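Local coordinates for L-Ala-D/L-Glu Epimerase (PDB 1JPD), which belongs to the enolase superfamily, pairing an alpha+beta N-terminal domain of three strands and several helices with a C-terminal TIM-barrel-like domain, at residues D58-V61 with M62-M66; S67-P70 with Q71-G75; W99-A102 with A103-Q107; T142-A146 with G147-L151. All coordinates share one frame; numbering follows the deposited sequence.

Interaction 1: D58-V61 with M62-M66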
ATOM      1  N   ASP A  58     -13.888  10.545  -5.876  1.00 47.75           N
ATOM      2  CA  ASP A  58     -13.327  11.820  -5.442  1.00 47.79           C
ATOM      3  C   ASP A  58     -14.406  12.674  -4.779  1.00 47.39           C
ATOM      4  O   ASP A  58     -14.154  13.326  -3.762  1.00 49.86           O
ATOM      5  CB  ASP A  58     -12.714  12.584  -6.614  1.00 51.60           C
ATOM      6  CG  ASP A  58     -11.472  11.916  -7.156  1.00 54.26           C
ATOM      7  OD1 ASP A  58     -10.784  11.221  -6.384  1.00 54.43           O
ATOM      8  OD2 ASP A  58     -11.173  12.100  -8.353  1.00 60.54           O
ATOM      9  N   ALA A  59     -15.610  12.666  -5.349  1.00 47.34           N
ATOM     10  CA  ALA A  59     -16.723  13.442  -4.798  1.00 49.51           C
ATOM     11  C   ALA A  59     -17.063  12.959  -3.391  1.00 50.39           C
ATOM     12  O   ALA A  59     -17.230  13.754  -2.457  1.00 48.39           O
ATOM     13  CB  ALA A  59     -17.942  13.309  -5.698  1.00 47.79           C
ATOM     14  N   SER A  60     -17.157  11.639  -3.259  1.00 50.93           N
ATOM     15  CA  SER A  60     -17.478  10.985  -1.997  1.00 53.93           C
ATOM     16  C   SER A  60     -16.497  11.328  -0.871  1.00 54.75           C
ATOM     17  O   SER A  60     -16.899  11.615   0.262  1.00 51.09           O
ATOM     18  CB  SER A  60     -17.497   9.474  -2.210  1.00 58.16           C
ATOM     19  OG  SER A  60     -17.896   8.815  -1.028  1.00 64.82           O
ATOM     20  N   VAL A  61     -15.206  11.289  -1.190  1.00 53.50           N
ATOM     21  CA  VAL A  61     -14.168  11.587  -0.218  1.00 49.50           C
ATOM     22  C   VAL A  61     -14.066  13.080   0.084  1.00 48.45           C
ATOM     23  O   VAL A  61     -13.801  13.470   1.222  1.00 48.23           O
ATOM     24  CB  VAL A  61     -12.805  11.070  -0.707  1.00 52.09           C
ATOM     25  CG1 VAL A  61     -11.734  11.379   0.323  1.00 51.24           C
ATOM     26  CG2 VAL A  61     -12.887   9.572  -0.964  1.00 48.85           C
ATOM     27  N   MET A  62     -14.269  13.922  -0.927  1.00 48.06           N
ATOM     28  CA  MET A  62     -14.199  15.361  -0.700  1.00 49.66           C
ATOM     29  C   MET A  62     -15.328  15.766   0.234  1.00 47.46           C
ATOM     30  O   MET A  62     -15.144  16.596   1.125  1.00 49.63           O
ATOM     31  CB  MET A  62     -14.284  16.127  -2.021  1.00 53.02           C
ATOM     32  CG  MET A  62     -13.038  15.977  -2.865  1.00 55.25           C
ATOM     33  SD  MET A  62     -13.092  16.957  -4.358  1.00 67.20           S
ATOM     34  CE  MET A  62     -12.699  18.573  -3.680  1.00 64.31           C
ATOM     35  N   ALA A  63     -16.495  15.160   0.045  1.00 45.14           N
ATOM     36  CA  ALA A  63     -17.632  15.453   0.902  1.00 44.42           C
ATOM     37  C   ALA A  63     -17.301  15.119   2.359  1.00 45.74           C
ATOM     38  O   ALA A  63     -17.605  15.902   3.264  1.00 51.21           O
ATOM     39  CB  ALA A  63     -18.851  14.665   0.441  1.00 39.23           C
ATOM     40  N   GLN A  64     -16.674  13.966   2.593  1.00 45.24           N
ATOM     41  CA  GLN A  64     -16.324  13.569   3.958  1.00 46.08           C
ATOM     42  C   GLN A  64     -15.353  14.551   4.588  1.00 48.87           C
ATOM     43  O   GLN A  64     -15.461  14.860   5.774  1.00 52.01           O
ATOM     44  CB  GLN A  64     -15.693  12.175   3.991  1.00 47.74           C
ATOM     45  CG  GLN A  64     -16.570  11.047   3.490  1.00 46.97           C
ATOM     46  CD  GLN A  64     -15.898   9.697   3.657  1.00 49.02           C
ATOM     47  OE1 GLN A  64     -15.667   9.238   4.778  1.00 49.66           O
ATOM     48  NE2 GLN A  64     -15.573   9.059   2.544  1.00 45.70           N
ATOM     49  N   ILE A  65     -14.398  15.040   3.800  1.00 50.97           N
ATOM     50  CA  ILE A  65     -13.412  15.979   4.327  1.00 52.54           C
ATOM     51  C   ILE A  65     -14.073  17.307   4.697  1.00 52.25           C
ATOM     52  O   ILE A  65     -13.865  17.820   5.807  1.00 47.56           O
ATOM     53  CB  ILE A  65     -12.238  16.213   3.316  1.00 50.16           C
ATOM     54  CG1 ILE A  65     -11.546  14.880   3.013  1.00 45.96           C
ATOM     55  CG2 ILE A  65     -11.213  17.189   3.908  1.00 45.51           C
ATOM     56  CD1 ILE A  65     -10.330  14.983   2.122  1.00 41.79           C
ATOM     57  N   MET A  66     -14.872  17.852   3.780  1.00 50.88           N
ATOM     58  CA  MET A  66     -15.563  19.113   4.035  1.00 53.90           C
ATOM     59  C   MET A  66     -16.341  18.977   5.331  1.00 54.70           C
ATOM     60  O   MET A  66     -16.251  19.824   6.219  1.00 59.19           O
ATOM     61  CB  MET A  66     -16.547  19.452   2.912  1.00 53.00           C
ATOM     62  CG  MET A  66     -15.949  19.564   1.520  1.00 57.81           C
ATOM     63  SD  MET A  66     -14.434  20.537   1.458  1.00 67.91           S
ATOM     64  CE  MET A  66     -14.929  22.036   2.315  1.00 61.86           C
TER
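D58 and M62 start a run of backbone hydrogen bonds, each made to the residue four places earlier along helix 58-66. M62 N gives its hydrogen to D58 O at 2.9 Å. A63 N reaches A59 O at 3.0 Å, and I65 N reaches V61 O at a similar length. The bond from Q64 N to S60 O is weak, at 3.3 Å.

A second group of contacts is made by methylene groups resting on these carbonyl oxygens. M62 CG, Q64 CG and I65 CG1 each stand beside their own backbone N, which turns them back toward the preceding turn. M62 CG packs against D58 O, Q64 CG against S60 O and I65 CG1 against V61 O. The Q64 chain runs on past S60.

The apolar part is small. V61 CG1, anti to its own N (chi1 -180°), meets I65 CD1 at 4.3 Å. Both side chains are buried. V61 also touches A89 and A90, and I65 touches L94, all on helix 89-104.

Charge lies at the start of the helix. D58 OD2 has R31 NH1 as a long, weak ion-pair partner, and the like-charged E11 is close by.

M62 and I65 rest on V33 of strand 29-39 and V9 of strand 6-15, while A59 and A63 are exposed. This is an amphipathic helix lying on the three-stranded antiparallel sheet of a mandelate racemase/muconate lactonizing enzyme N-terminal domain.

Interaction 2: S67-P70 with Q71-G75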
ATOM      1  N   SER A  67     -17.099  17.893   5.434  1.00 54.75           N
ATOM      2  CA  SER A  67     -17.917  17.627   6.609  1.00 55.52           C
ATOM      3  C   SER A  67     -17.165  17.854   7.910  1.00 53.60           C
ATOM      4  O   SER A  67     -17.779  18.039   8.958  1.00 58.71           O
ATOM      5  CB  SER A  67     -18.418  16.185   6.590  1.00 58.11           C
ATOM      6  OG  SER A  67     -17.510  15.338   7.277  1.00 61.47           O
ATOM      7  N   VAL A  68     -15.841  17.831   7.861  1.00 48.56           N
ATOM      8  CA  VAL A  68     -15.090  18.021   9.087  1.00 47.90           C
ATOM      9  C   VAL A  68     -14.139  19.223   9.033  1.00 49.68           C
ATOM     10  O   VAL A  68     -13.281  19.398   9.906  1.00 43.57           O
ATOM     11  CB  VAL A  68     -14.324  16.723   9.456  1.00 48.46           C
ATOM     12  CG1 VAL A  68     -13.097  16.558   8.574  1.00 43.34           C
ATOM     13  CG2 VAL A  68     -13.957  16.742  10.922  1.00 51.06           C
ATOM     14  N   VAL A  69     -14.305  20.056   8.009  1.00 51.30           N
ATOM     15  CA  VAL A  69     -13.486  21.256   7.859  1.00 56.72           C
ATOM     16  C   VAL A  69     -13.653  22.193   9.061  1.00 59.91           C
ATOM     17  O   VAL A  69     -12.663  22.681   9.610  1.00 60.50           O
ATOM     18  CB  VAL A  69     -13.844  22.027   6.568  1.00 60.78           C
ATOM     19  CG1 VAL A  69     -13.185  23.399   6.582  1.00 60.28           C
ATOM     20  CG2 VAL A  69     -13.383  21.237   5.347  1.00 60.63           C
ATOM     21  N   PRO A  70     -14.911  22.468   9.478  1.00 61.96           N
ATOM     22  CA  PRO A  70     -15.158  23.350  10.624  1.00 61.18           C
ATOM     23  C   PRO A  70     -14.371  22.925  11.860  1.00 62.34           C
ATOM     24  O   PRO A  70     -13.739  23.749  12.519  1.00 62.43           O
ATOM     25  CB  PRO A  70     -16.662  23.227  10.830  1.00 60.51           C
ATOM     26  CG  PRO A  70     -17.164  23.088   9.436  1.00 60.47           C
ATOM     27  CD  PRO A  70     -16.187  22.093   8.835  1.00 63.50           C
ATOM     28  N   GLN A  71     -14.409  21.632  12.162  1.00 65.24           N
ATOM     29  CA  GLN A  71     -13.701  21.081  13.316  1.00 67.81           C
ATOM     30  C   GLN A  71     -12.180  21.098  13.118  1.00 67.88           C
ATOM     31  O   GLN A  71     -11.418  21.097  14.087  1.00 67.88           O
ATOM     32  CB  GLN A  71     -14.192  19.651  13.578  1.00 70.17           C
ATOM     33  CG  GLN A  71     -15.696  19.573  13.796  1.00 71.58           C
ATOM     34  CD  GLN A  71     -16.382  18.590  12.874  1.00 74.07           C
ATOM     35  OE1 GLN A  71     -16.296  17.379  13.066  1.00 81.16           O
ATOM     36  NE2 GLN A  71     -17.068  19.108  11.861  1.00 72.54           N
ATOM     37  N   LEU A  72     -11.747  21.111  11.858  1.00 67.50           N
ATOM     38  CA  LEU A  72     -10.323  21.145  11.519  1.00 64.59           C
ATOM     39  C   LEU A  72      -9.727  22.523  11.800  1.00 65.43           C
ATOM     40  O   LEU A  72      -8.539  22.640  12.107  1.00 63.58           O
ATOM     41  CB  LEU A  72     -10.118  20.807  10.036  1.00 59.07           C
ATOM     42  CG  LEU A  72     -10.036  19.349   9.590  1.00 53.07           C
ATOM     43  CD1 LEU A  72     -10.250  19.268   8.094  1.00 48.32           C
ATOM     44  CD2 LEU A  72      -8.685  18.765   9.990  1.00 47.48           C
ATOM     45  N   GLU A  73     -10.563  23.556  11.686  1.00 66.95           N
ATOM     46  CA  GLU A  73     -10.154  24.943  11.911  1.00 66.40           C
ATOM     47  C   GLU A  73     -10.001  25.308  13.393  1.00 69.49           C
ATOM     48  O   GLU A  73      -9.174  26.154  13.741  1.00 72.26           O
ATOM     49  CB  GLU A  73     -11.155  25.894  11.241  1.00 63.80           C
ATOM     50  CG  GLU A  73     -11.310  25.662   9.743  1.00 64.28           C
ATOM     51  CD  GLU A  73     -12.433  26.472   9.120  1.00 67.05           C
ATOM     52  OE1 GLU A  73     -13.567  26.420   9.644  1.00 73.18           O
ATOM     53  OE2 GLU A  73     -12.189  27.152   8.101  1.00 68.42           O
ATOM     54  N   LYS A  74     -10.787  24.676  14.262  1.00 71.42           N
ATOM     55  CA  LYS A  74     -10.704  24.957  15.694  1.00 72.70           C
ATOM     56  C   LYS A  74      -9.502  24.237  16.313  1.00 74.16           C
ATOM     57  O   LYS A  74      -9.215  24.410  17.501  1.00 76.87           O
ATOM     58  CB  LYS A  74     -11.979  24.515  16.422  1.00 75.84           C
ATOM     59  CG  LYS A  74     -13.294  24.980  15.811  1.00 78.73           C
ATOM     60  CD  LYS A  74     -13.441  26.490  15.784  1.00 79.76           C
ATOM     61  CE  LYS A  74     -14.896  26.875  15.542  1.00 80.98           C
ATOM     62  NZ  LYS A  74     -15.487  26.176  14.363  1.00 79.06           N
ATOM     63  N   GLY A  75      -8.820  23.413  15.512  1.00 72.87           N
ATOM     64  CA  GLY A  75      -7.644  22.700  15.997  1.00 67.50           C
ATOM     65  C   GLY A  75      -7.731  21.191  16.184  1.00 65.20           C
ATOM     66  O   GLY A  75      -7.030  20.633  17.038  1.00 60.89           O
TER
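The side-chain amide of Q71 reaches back to the backbone of S67. NE2 donates to S67 O at 3.2 Å, in the carbonyl plane and on a lone pair. The acceptor is tilted 21° from the plane of the amide. A bend at chi2 of Q71 (126°) brings the amide round to this carbonyl. It also sets Q71 CD across V68, 3.6 Å from CG2, the two side chains at about a right angle. The other branch of V68 faces L72: CG1 lies 4.0 Å from L72 CD1, and these side chains too cross at about a right angle. On another side of the turn, V69 CG1 touches E73 CD at 4.1 Å.

The backbone behind these side chains is a short helix with V68 at the N-cap. E73 N has two acceptors. It bonds to V69 O at 3.1 Å, nearly straight out from the carbonyl, and to P70 O at 3.3 Å from above the carbonyl plane. L72 N is likewise shared between V68 O and V69 O, both bonds weak. G75, with positive phi, takes the chain out of the helix.

S67 OG bonds to Q64 O and so ties the turn to the end of helix 58-66. Further out, V68 and L72 touch L94 of helix 89-104. V68 and Q71 also meet I84 of helix 78-84, and V69 and L72 rest on V7 of strand 6-15.

Interaction 3: W99-A102 with A103-Q107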
ATOM      1  N   TRP A  99      -0.102  15.120  10.258  1.00 51.72           N
ATOM      2  CA  TRP A  99       1.247  14.641  10.583  1.00 47.18           C
ATOM      3  C   TRP A  99       2.289  15.545   9.932  1.00 46.33           C
ATOM      4  O   TRP A  99       3.309  15.866  10.534  1.00 42.92           O
ATOM      5  CB  TRP A  99       1.480  13.215  10.068  1.00 44.72           C
ATOM      6  CG  TRP A  99       1.012  12.117  10.970  1.00 46.35           C
ATOM      7  CD1 TRP A  99      -0.125  11.368  10.835  1.00 48.96           C
ATOM      8  CD2 TRP A  99       1.673  11.631  12.141  1.00 45.55           C
ATOM      9  NE1 TRP A  99      -0.210  10.446  11.849  1.00 48.86           N
ATOM     10  CE2 TRP A  99       0.881  10.586  12.666  1.00 45.02           C
ATOM     11  CE3 TRP A  99       2.855  11.979  12.800  1.00 46.01           C
ATOM     12  CZ2 TRP A  99       1.234   9.886  13.821  1.00 41.72           C
ATOM     13  CZ3 TRP A  99       3.203  11.284  13.948  1.00 43.26           C
ATOM     14  CH2 TRP A  99       2.394  10.249  14.447  1.00 37.05           C
ATOM     15  N   ASP A 100       2.026  15.937   8.689  1.00 46.94           N
ATOM     16  CA  ASP A 100       2.935  16.790   7.941  1.00 46.98           C
ATOM     17  C   ASP A 100       3.069  18.115   8.672  1.00 52.73           C
ATOM     18  O   ASP A 100       4.168  18.642   8.825  1.00 56.05           O
ATOM     19  CB  ASP A 100       2.387  17.032   6.539  1.00 47.21           C
ATOM     20  CG  ASP A 100       3.441  17.535   5.585  1.00 47.47           C
ATOM     21  OD1 ASP A 100       3.098  18.354   4.707  1.00 46.56           O
ATOM     22  OD2 ASP A 100       4.607  17.098   5.706  1.00 47.42           O
ATOM     23  N   LEU A 101       1.932  18.642   9.121  1.00 55.75           N
ATOM     24  CA  LEU A 101       1.880  19.901   9.847  1.00 55.38           C
ATOM     25  C   LEU A 101       2.576  19.793  11.200  1.00 60.34           C
ATOM     26  O   LEU A 101       3.290  20.703  11.613  1.00 66.97           O
ATOM     27  CB  LEU A 101       0.430  20.313  10.068  1.00 53.89           C
ATOM     28  CG  LEU A 101       0.203  21.590  10.879  1.00 51.81           C
ATOM     29  CD1 LEU A 101       0.708  22.807  10.107  1.00 44.38           C
ATOM     30  CD2 LEU A 101      -1.282  21.719  11.177  1.00 49.68           C
ATOM     31  N   ALA A 102       2.365  18.682  11.893  1.00 58.92           N
ATOM     32  CA  ALA A 102       2.984  18.491  13.197  1.00 60.28           C
ATOM     33  C   ALA A 102       4.508  18.346  13.106  1.00 62.83           C
ATOM     34  O   ALA A 102       5.224  18.617  14.073  1.00 68.26           O
ATOM     35  CB  ALA A 102       2.374  17.271  13.890  1.00 55.98           C
ATOM     36  N   ALA A 103       5.011  17.926  11.951  1.00 62.74           N
ATOM     37  CA  ALA A 103       6.449  17.758  11.786  1.00 65.12           C
ATOM     38  C   ALA A 103       7.109  19.049  11.334  1.00 66.08           C
ATOM     39  O   ALA A 103       8.210  19.372  11.773  1.00 69.74           O
ATOM     40  CB  ALA A 103       6.740  16.652  10.789  1.00 66.28           C
ATOM     41  N   ARG A 104       6.443  19.783  10.449  1.00 64.13           N
ATOM     42  CA  ARG A 104       6.990  21.039   9.962  1.00 66.79           C
ATOM     43  C   ARG A 104       6.993  22.073  11.077  1.00 69.03           C
ATOM     44  O   ARG A 104       7.868  22.937  11.123  1.00 68.35           O
ATOM     45  CB  ARG A 104       6.179  21.556   8.776  1.00 65.47           C
ATOM     46  CG  ARG A 104       6.436  20.816   7.481  1.00 68.12           C
ATOM     47  CD  ARG A 104       5.332  21.092   6.475  1.00 73.34           C
ATOM     48  NE  ARG A 104       5.600  20.474   5.184  1.00 74.38           N
ATOM     49  CZ  ARG A 104       6.563  20.872   4.361  1.00 75.59           C
ATOM     50  NH1 ARG A 104       7.339  21.887   4.699  1.00 77.75           N
ATOM     51  NH2 ARG A 104       6.754  20.252   3.206  1.00 79.11           N
ATOM     52  N   ARG A 105       6.015  21.982  11.976  1.00 69.29           N
ATOM     53  CA  ARG A 105       5.927  22.912  13.095  1.00 71.95           C
ATOM     54  C   ARG A 105       6.999  22.620  14.138  1.00 73.49           C
ATOM     55  O   ARG A 105       7.015  23.224  15.207  1.00 76.26           O
ATOM     56  CB  ARG A 105       4.546  22.851  13.750  1.00 71.01           C
ATOM     57  CG  ARG A 105       3.484  23.612  12.990  1.00 73.74           C
ATOM     58  CD  ARG A 105       2.095  23.445  13.601  1.00 79.69           C
ATOM     59  NE  ARG A 105       1.924  24.166  14.860  1.00 81.35           N
ATOM     60  CZ  ARG A 105       2.340  23.727  16.043  1.00 84.50           C
ATOM     61  NH1 ARG A 105       2.959  22.557  16.145  1.00 84.67           N
ATOM     62  NH2 ARG A 105       2.127  24.459  17.128  1.00 86.82           N
ATOM     63  N   GLN A 106       7.887  21.686  13.825  1.00 72.27           N
ATOM     64  CA  GLN A 106       8.972  21.339  14.724  1.00 73.52           C
ATOM     65  C   GLN A 106      10.240  21.246  13.902  1.00 75.10           C
ATOM     66  O   GLN A 106      11.282  20.793  14.380  1.00 75.92           O
ATOM     67  CB  GLN A 106       8.699  20.010  15.414  1.00 73.37           C
ATOM     68  CG  GLN A 106       7.407  20.001  16.184  1.00 78.68           C
ATOM     69  CD  GLN A 106       7.369  18.908  17.225  1.00 85.01           C
ATOM     70  OE1 GLN A 106       6.306  18.573  17.749  1.00 87.90           O
ATOM     71  NE2 GLN A 106       8.536  18.352  17.543  1.00 84.40           N
ATOM     72  N   GLN A 107      10.130  21.679  12.653  1.00 76.48           N
ATOM     73  CA  GLN A 107      11.253  21.673  11.736  1.00 79.35           C
ATOM     74  C   GLN A 107      11.987  20.332  11.756  1.00 79.36           C
ATOM     75  O   GLN A 107      13.199  20.277  11.967  1.00 82.04           O
ATOM     76  CB  GLN A 107      12.199  22.817  12.098  1.00 81.83           C
ATOM     77  CG  GLN A 107      11.488  24.163  12.180  1.00 87.72           C
ATOM     78  CD  GLN A 107      12.387  25.279  12.670  1.00 92.32           C
ATOM     79  OE1 GLN A 107      13.388  25.613  12.032  1.00 95.72           O
ATOM     80  NE2 GLN A 107      12.034  25.864  13.811  1.00 92.80           N
TER
HETATM   81  O   HOH W   1       5.658  17.098   3.232  1.00 49.36           O
HETATM   82  O   HOH W   2       4.174  19.667  16.521  1.00 56.63           O
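W99 to R104 are the last turns of helix 89-104, and R105 to Q107 carry the chain out through a Schellman motif. R104 N bonds to D100 O at 3.0 Å, and R105 N to L101 O at the same length. A103 N is shared weakly between W99 O and D100 O. Q107 has positive phi and is the C-prime residue. Its N bonds to R104 O at 3.0 Å, while Q108 N returns to A103 O.

The main polar pair of side chains is D100 with R104. With its carboxylate swung anti to the backbone N (chi1 -162°), D100 meets the extended R104 chain. R104 NE makes a weak bond to OD1 at 3.3 Å, part of a salt bridge. OD1 lies at the guanidinium edge, and the two flat groups are 86° apart. OD1 also accepts from T45 N, which helps to fix the carboxylate. Water 1 donates to D100 OD2 at 2.7 Å and receives a weak bond from R104 NH2.

L101 and R105 meet through carbon. L101 CG lies 3.8 Å from R105 CD, and both residues touch I42 of strand 42-48. The R105 chain bends at chi3, and its NE has E39 as a long, weak partner.

W99 makes its polar contacts outside the turn. NE1 bonds to T258 OG1 of helix 257-269 in the barrel domain, and the ring takes a cation-pi contact from R78.

Past the last helical turn, water 2 bridges A102 O, at 2.9 Å, and Q106 OE1, at 2.7 Å.

Interaction 4: T142-A146 with G147-L151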
ATOM      1  N   THR A 142      14.728  -9.247 -17.459  1.00 47.48           N
ATOM      2  CA  THR A 142      15.130  -7.870 -17.741  1.00 46.55           C
ATOM      3  C   THR A 142      15.060  -6.988 -16.498  1.00 48.80           C
ATOM      4  O   THR A 142      15.948  -6.165 -16.257  1.00 45.80           O
ATOM      5  CB  THR A 142      14.235  -7.237 -18.818  1.00 49.36           C
ATOM      6  OG1 THR A 142      14.350  -7.981 -20.037  1.00 49.32           O
ATOM      7  CG2 THR A 142      14.646  -5.796 -19.065  1.00 52.56           C
ATOM      8  N   LEU A 143      13.996  -7.152 -15.717  1.00 49.61           N
ATOM      9  CA  LEU A 143      13.826  -6.369 -14.499  1.00 47.04           C
ATOM     10  C   LEU A 143      14.860  -6.792 -13.464  1.00 47.87           C
ATOM     11  O   LEU A 143      15.303  -5.975 -12.656  1.00 49.90           O
ATOM     12  CB  LEU A 143      12.402  -6.534 -13.949  1.00 41.72           C
ATOM     13  CG  LEU A 143      11.300  -6.014 -14.883  1.00 44.59           C
ATOM     14  CD1 LEU A 143       9.925  -6.311 -14.309  1.00 38.38           C
ATOM     15  CD2 LEU A 143      11.474  -4.513 -15.082  1.00 47.44           C
ATOM     16  N   TRP A 144      15.248  -8.066 -13.484  1.00 51.70           N
ATOM     17  CA  TRP A 144      16.254  -8.564 -12.545  1.00 48.98           C
ATOM     18  C   TRP A 144      17.613  -7.974 -12.912  1.00 50.54           C
ATOM     19  O   TRP A 144      18.395  -7.602 -12.035  1.00 47.89           O
ATOM     20  CB  TRP A 144      16.314 -10.098 -12.572  1.00 46.31           C
ATOM     21  CG  TRP A 144      17.536 -10.667 -11.898  1.00 41.32           C
ATOM     22  CD1 TRP A 144      18.701 -11.056 -12.502  1.00 36.54           C
ATOM     23  CD2 TRP A 144      17.736 -10.843 -10.493  1.00 35.68           C
ATOM     24  NE1 TRP A 144      19.610 -11.459 -11.560  1.00 34.79           N
ATOM     25  CE2 TRP A 144      19.046 -11.340 -10.317  1.00 33.83           C
ATOM     26  CE3 TRP A 144      16.936 -10.631  -9.364  1.00 36.16           C
ATOM     27  CZ2 TRP A 144      19.576 -11.627  -9.055  1.00 37.25           C
ATOM     28  CZ3 TRP A 144      17.464 -10.916  -8.103  1.00 38.03           C
ATOM     29  CH2 TRP A 144      18.772 -11.409  -7.962  1.00 39.92           C
ATOM     30  N   GLN A 145      17.873  -7.879 -14.216  1.00 55.09           N
ATOM     31  CA  GLN A 145      19.120  -7.317 -14.735  1.00 57.96           C
ATOM     32  C   GLN A 145      19.208  -5.829 -14.394  1.00 57.69           C
ATOM     33  O   GLN A 145      20.282  -5.325 -14.075  1.00 61.44           O
ATOM     34  CB  GLN A 145      19.190  -7.470 -16.260  1.00 60.92           C
ATOM     35  CG  GLN A 145      19.061  -8.893 -16.777  1.00 67.43           C
ATOM     36  CD  GLN A 145      20.363  -9.662 -16.738  1.00 69.98           C
ATOM     37  OE1 GLN A 145      20.976  -9.830 -15.681  1.00 69.54           O
ATOM     38  NE2 GLN A 145      20.794 -10.139 -17.900  1.00 72.87           N
ATOM     39  N   ALA A 146      18.071  -5.135 -14.468  1.00 54.47           N
ATOM     40  CA  ALA A 146      18.013  -3.701 -14.186  1.00 47.42           C
ATOM     41  C   ALA A 146      18.127  -3.350 -12.700  1.00 47.16           C
ATOM     42  O   ALA A 146      18.171  -2.169 -12.341  1.00 49.17           O
ATOM     43  CB  ALA A 146      16.736  -3.105 -14.780  1.00 44.65           C
ATOM     44  N   GLY A 147      18.166  -4.366 -11.838  1.00 46.45           N
ATOM     45  CA  GLY A 147      18.322  -4.116 -10.414  1.00 43.02           C
ATOM     46  C   GLY A 147      17.216  -4.531  -9.462  1.00 48.86           C
ATOM     47  O   GLY A 147      17.367  -4.378  -8.248  1.00 53.81           O
ATOM     48  N   ALA A 148      16.110  -5.060  -9.976  1.00 45.73           N
ATOM     49  CA  ALA A 148      15.010  -5.457  -9.102  1.00 42.71           C
ATOM     50  C   ALA A 148      15.249  -6.806  -8.438  1.00 43.05           C
ATOM     51  O   ALA A 148      15.258  -7.839  -9.101  1.00 43.41           O
ATOM     52  CB  ALA A 148      13.713  -5.487  -9.885  1.00 40.60           C
ATOM     53  N   LYS A 149      15.435  -6.794  -7.123  1.00 46.52           N
ATOM     54  CA  LYS A 149      15.666  -8.029  -6.379  1.00 47.86           C
ATOM     55  C   LYS A 149      14.356  -8.692  -5.964  1.00 47.67           C
ATOM     56  O   LYS A 149      14.293  -9.909  -5.795  1.00 46.96           O
ATOM     57  CB  LYS A 149      16.523  -7.744  -5.144  1.00 49.22           C
ATOM     58  CG  LYS A 149      17.969  -7.399  -5.479  1.00 52.83           C
ATOM     59  CD  LYS A 149      18.742  -6.907  -4.260  1.00 55.91           C
ATOM     60  CE  LYS A 149      20.165  -6.532  -4.649  1.00 60.47           C
ATOM     61  NZ  LYS A 149      20.206  -5.647  -5.856  1.00 61.62           N
ATOM     62  N   LEU A 150      13.313  -7.883  -5.807  1.00 48.61           N
ATOM     63  CA  LEU A 150      11.995  -8.374  -5.413  1.00 43.15           C
ATOM     64  C   LEU A 150      11.035  -8.177  -6.576  1.00 43.05           C
ATOM     65  O   LEU A 150      10.804  -7.055  -7.006  1.00 47.64           O
ATOM     66  CB  LEU A 150      11.491  -7.602  -4.191  1.00 41.35           C
ATOM     67  CG  LEU A 150      10.086  -7.934  -3.689  1.00 40.24           C
ATOM     68  CD1 LEU A 150      10.001  -9.406  -3.322  1.00 38.27           C
ATOM     69  CD2 LEU A 150       9.762  -7.076  -2.487  1.00 36.31           C
ATOM     70  N   LEU A 151      10.492  -9.275  -7.089  1.00 41.60           N
ATOM     71  CA  LEU A 151       9.552  -9.229  -8.200  1.00 38.03           C
ATOM     72  C   LEU A 151       8.159  -9.626  -7.726  1.00 42.97           C
ATOM     73  O   LEU A 151       7.996 -10.628  -7.025  1.00 46.08           O
ATOM     74  CB  LEU A 151       9.979 -10.194  -9.310  1.00 34.08           C
ATOM     75  CG  LEU A 151      11.338  -9.995  -9.977  1.00 37.07           C
ATOM     76  CD1 LEU A 151      11.555 -11.061 -11.044  1.00 33.57           C
ATOM     77  CD2 LEU A 151      11.397  -8.603 -10.591  1.00 39.40           C
TER
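L143 and W144 take the two backbone bonds that close helix 133-145 in a Schellman motif. A148 N donates to L143 O at 2.9 Å. G147 N bonds to W144 O at 3.3 Å, coming from above the carbonyl plane. G147, with a phi of 117°, is the C-prime residue of the motif and turns the chain toward strand 150-154.

The side chains add contacts on two flanks. On the first, L143 CB lies 4.4 Å from A148 CB and 4.1 Å from L151 CD2. A148 CB also borders L143 O. On the second, W144 holds its ring anti to the backbone N (chi1 166°), which sets the six-membered part beside A148 O and K149 CA. W144 CZ3 lies 3.8 Å from K149 CA. W144 also touches V171, D173 and A174, in the loop leading to strand 175-179.

Beyond the turn, L150 and L151 enter the barrel sheet between strands 121-128 and 175-179. The turn is thus the helix-to-strand link of a beta-alpha-beta unit. Its polar bonds are made by backbone atoms. L143, A148 and L151 meet through carbon, while the W144 ring lies against backbone. The turn is held by two backbone bonds and apolar contacts, with no salt bridge across it.

Overall arrangement
Interactions 1, 2 and 3 belong to the N-terminal domain, and interaction 4 to the barrel domain. Interactions 1 and 2 lie on successive helices that both touch L94 of helix 89-104. Interaction 3 ends that same helix. The centres of interactions 1 and 4 are about 39 Å apart. In interaction 1 the buried D58, V61 and I65 lie among the sheet and helix 89-104, with A59 and A63 exposed. Interactions 2, 3 and 4 each have three exposed residues among those touching. Interaction 1 is regular helix. Interaction 2 adds a side-chain amide bond at a helix start. Interactions 3 and 4 both end helices in Schellman motifs, but 3 carries a salt bridge and waters, whereas 4 has backbone bonds and apolar contacts.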